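Local coordinates for protein 5-oxoprolinase subunit A (Thermus thermophilus, PDB 2DFA) that probably cleaves 5-oxoproline to L-glutamate at the cost of ATP hydrolysis, as one subunit of a three-component 5-oxoprolinase complex, at residues 31-36 against 57-62. Sequence-based numbering, arbitrary orientation.
Sequences ANLACG and VAVGAH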
ATOM      1  N   ALA A  31     -12.774 -22.112  -8.269  1.00 32.22           N
ATOM      2  CA  ALA A  31     -12.708 -20.915  -7.439  1.00 29.68           C
ATOM      3  C   ALA A  31     -11.849 -19.864  -8.137  1.00 29.19           C
ATOM      4  O   ALA A  31     -10.907 -20.198  -8.856  1.00 28.29           O
ATOM      5  CB  ALA A  31     -12.117 -21.255  -6.083  1.00 29.55           C
ATOM      6  N   ASN A  32     -12.195 -18.598  -7.930  1.00 29.74           N
ATOM      7  CA  ASN A  32     -11.456 -17.487  -8.519  1.00 28.94           C
ATOM      8  C   ASN A  32     -10.716 -16.854  -7.346  1.00 28.90           C
ATOM      9  O   ASN A  32     -11.326 -16.206  -6.500  1.00 27.72           O
ATOM     10  CB  ASN A  32     -12.427 -16.479  -9.135  1.00 31.35           C
ATOM     11  CG  ASN A  32     -13.592 -17.150  -9.849  1.00 31.91           C
ATOM     12  OD1 ASN A  32     -13.401 -17.932 -10.784  1.00 33.00           O
ATOM     13  ND2 ASN A  32     -14.806 -16.851  -9.404  1.00 31.33           N
ATOM     14  N   LEU A  33      -9.408 -17.062  -7.285  1.00 29.21           N
ATOM     15  CA  LEU A  33      -8.603 -16.537  -6.190  1.00 29.68           C
ATOM     16  C   LEU A  33      -8.015 -15.153  -6.426  1.00 28.90           C
ATOM     17  O   LEU A  33      -7.453 -14.879  -7.489  1.00 27.71           O
ATOM     18  CB  LEU A  33      -7.474 -17.517  -5.861  1.00 28.97           C
ATOM     19  CG  LEU A  33      -7.822 -18.628  -4.860  1.00 33.11           C
ATOM     20  CD1 LEU A  33      -9.108 -19.334  -5.269  1.00 33.22           C
ATOM     21  CD2 LEU A  33      -6.671 -19.602  -4.779  1.00 32.36           C
ATOM     22  N   ALA A  34      -8.146 -14.291  -5.418  1.00 29.94           N
ATOM     23  CA  ALA A  34      -7.611 -12.936  -5.483  1.00 28.44           C
ATOM     24  C   ALA A  34      -6.090 -13.035  -5.591  1.00 29.05           C
ATOM     25  O   ALA A  34      -5.485 -14.006  -5.122  1.00 26.12           O
ATOM     26  CB  ALA A  34      -8.009 -12.144  -4.227  1.00 31.69           C
ATOM     27  N   CYS A  35      -5.470 -12.018  -6.191  1.00 28.46           N
ATOM     28  CA  CYS A  35      -4.028 -12.041  -6.392  1.00 27.12           C
ATOM     29  C   CYS A  35      -3.212 -10.934  -5.721  1.00 29.14           C
ATOM     30  O   CYS A  35      -2.135 -10.582  -6.208  1.00 29.99           O
ATOM     31  CB  CYS A  35      -3.743 -12.053  -7.900  1.00 29.64           C
ATOM     32  SG  CYS A  35      -4.662 -13.349  -8.814  1.00 30.59           S
ATOM     33  N   GLY A  36      -3.719 -10.386  -4.617  1.00 27.77           N
ATOM     34  CA  GLY A  36      -2.982  -9.365  -3.887  1.00 29.34           C
ATOM     35  C   GLY A  36      -3.260  -7.900  -4.188  1.00 28.49           C
ATOM     36  O   GLY A  36      -2.703  -7.026  -3.520  1.00 29.88           O
ATOM     37  N   VAL A  57     -10.836 -28.594  -5.687  1.00 38.11           N
ATOM     38  CA  VAL A  57     -11.446 -27.474  -6.406  1.00 36.63           C
ATOM     39  C   VAL A  57     -10.427 -26.888  -7.389  1.00 36.99           C
ATOM     40  O   VAL A  57      -9.258 -26.708  -7.043  1.00 34.47           O
ATOM     41  CB  VAL A  57     -11.882 -26.367  -5.417  1.00 38.46           C
ATOM     42  CG1 VAL A  57     -12.417 -25.158  -6.176  1.00 36.14           C
ATOM     43  CG2 VAL A  57     -12.947 -26.910  -4.464  1.00 37.43           C
ATOM     44  N   ALA A  58     -10.869 -26.603  -8.611  1.00 36.16           N
ATOM     45  CA  ALA A  58      -9.989 -26.035  -9.633  1.00 35.59           C
ATOM     46  C   ALA A  58      -9.755 -24.564  -9.306  1.00 34.50           C
ATOM     47  O   ALA A  58     -10.690 -23.849  -8.968  1.00 35.50           O
ATOM     48  CB  ALA A  58     -10.621 -26.164 -11.009  1.00 33.11           C
ATOM     49  N   VAL A  59      -8.513 -24.112  -9.428  1.00 34.15           N
ATOM     50  CA  VAL A  59      -8.197 -22.724  -9.106  1.00 31.58           C
ATOM     51  C   VAL A  59      -7.893 -21.859 -10.322  1.00 31.34           C
ATOM     52  O   VAL A  59      -7.114 -22.239 -11.194  1.00 32.21           O
ATOM     53  CB  VAL A  59      -6.999 -22.664  -8.125  1.00 32.70           C
ATOM     54  CG1 VAL A  59      -6.570 -21.211  -7.890  1.00 30.04           C
ATOM     55  CG2 VAL A  59      -7.388 -23.323  -6.811  1.00 30.64           C
ATOM     56  N   GLY A  60      -8.519 -20.688 -10.365  1.00 30.14           N
ATOM     57  CA  GLY A  60      -8.294 -19.752 -11.451  1.00 29.57           C
ATOM     58  C   GLY A  60      -7.915 -18.411 -10.838  1.00 30.49           C
ATOM     59  O   GLY A  60      -8.138 -18.194  -9.645  1.00 28.95           O
ATOM     60  N   ALA A  61      -7.350 -17.516 -11.644  1.00 30.73           N
ATOM     61  CA  ALA A  61      -6.950 -16.196 -11.153  1.00 31.08           C
ATOM     62  C   ALA A  61      -8.109 -15.211 -11.211  1.00 30.21           C
ATOM     63  O   ALA A  61      -8.903 -15.214 -12.152  1.00 29.97           O
ATOM     64  CB  ALA A  61      -5.769 -15.664 -11.970  1.00 30.78           C
ATOM     65  N   HIS A  62      -8.191 -14.360 -10.194  1.00 30.03           N
ATOM     66  CA  HIS A  62      -9.239 -13.358 -10.083  1.00 26.76           C
ATOM     67  C   HIS A  62      -8.540 -11.990  -9.985  1.00 28.73           C
ATOM     68  O   HIS A  62      -8.588 -11.331  -8.953  1.00 28.26           O
ATOM     69  CB  HIS A  62     -10.057 -13.648  -8.817  1.00 27.80           C
ATOM     70  CG  HIS A  62     -11.415 -13.019  -8.795  1.00 30.30           C
ATOM     71  ND1 HIS A  62     -12.175 -12.839  -9.929  1.00 33.16           N
ATOM     72  CD2 HIS A  62     -12.186 -12.610  -7.759  1.00 30.69           C
ATOM     73  CE1 HIS A  62     -13.357 -12.350  -9.595  1.00 33.26           C
ATOM     74  NE2 HIS A  62     -13.388 -12.203  -8.283  1.00 34.63           N
TER
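N32 and H62 meet on neighbouring parallel strands of a beta-alpha-beta unit, in which helix 42-54 links strand 30-34 to strand 58-62. Four backbone bonds join the strands. A31 N donates to A58 O at 2.8 Å, and A31 O accepts from G60 N. L33 N then donates to G60 O, and L33 O accepts from H62 N. This last bond is the most bent, with an N-H...O angle of 137°, and its donor stands above the carbonyl plane. The strand directions diverge by 46°.

N32 and H62 share one face of the sheet. N32 CB lies over one face of the H62 imidazole, 3.9 Å from its centroid and displaced toward the rim, a CH-pi contact. H62 CG is anti to the backbone N (chi1 -160°), which sets CG 3.6 Å from N32 CB. H62 ND1 is hydrogen-bonded to K109 O, which helps fix the ring's rotation. Both ends of the N32 amide are held: OD1 bonds to H107 NE2, and ND2 to N6 OD1 and D8 OD1. D8, H62 and H111 turn donor atoms toward one vacant point, which may be an empty metal site. An alanine in place of H62 would probably leave K109 O without this partner and N32 CB without its ring cover.

A31, L33, V59 and A61 turn to the other face, where the contacts are apolar. L33 CD2 packs 3.5 Å from V59 CG1, their side chains crossing at about a right angle. At the two ends, V57 CG1 meets A31 CB at 3.9 Å and C35 SG lies 4.1 Å from A61 CB.

Helix 42-54 covers L33, V57 and V59. Helix 80-100 packs on L33, V59, A61 and C35. Beyond strand 30-34, strand 2-9 continues the parallel sheet.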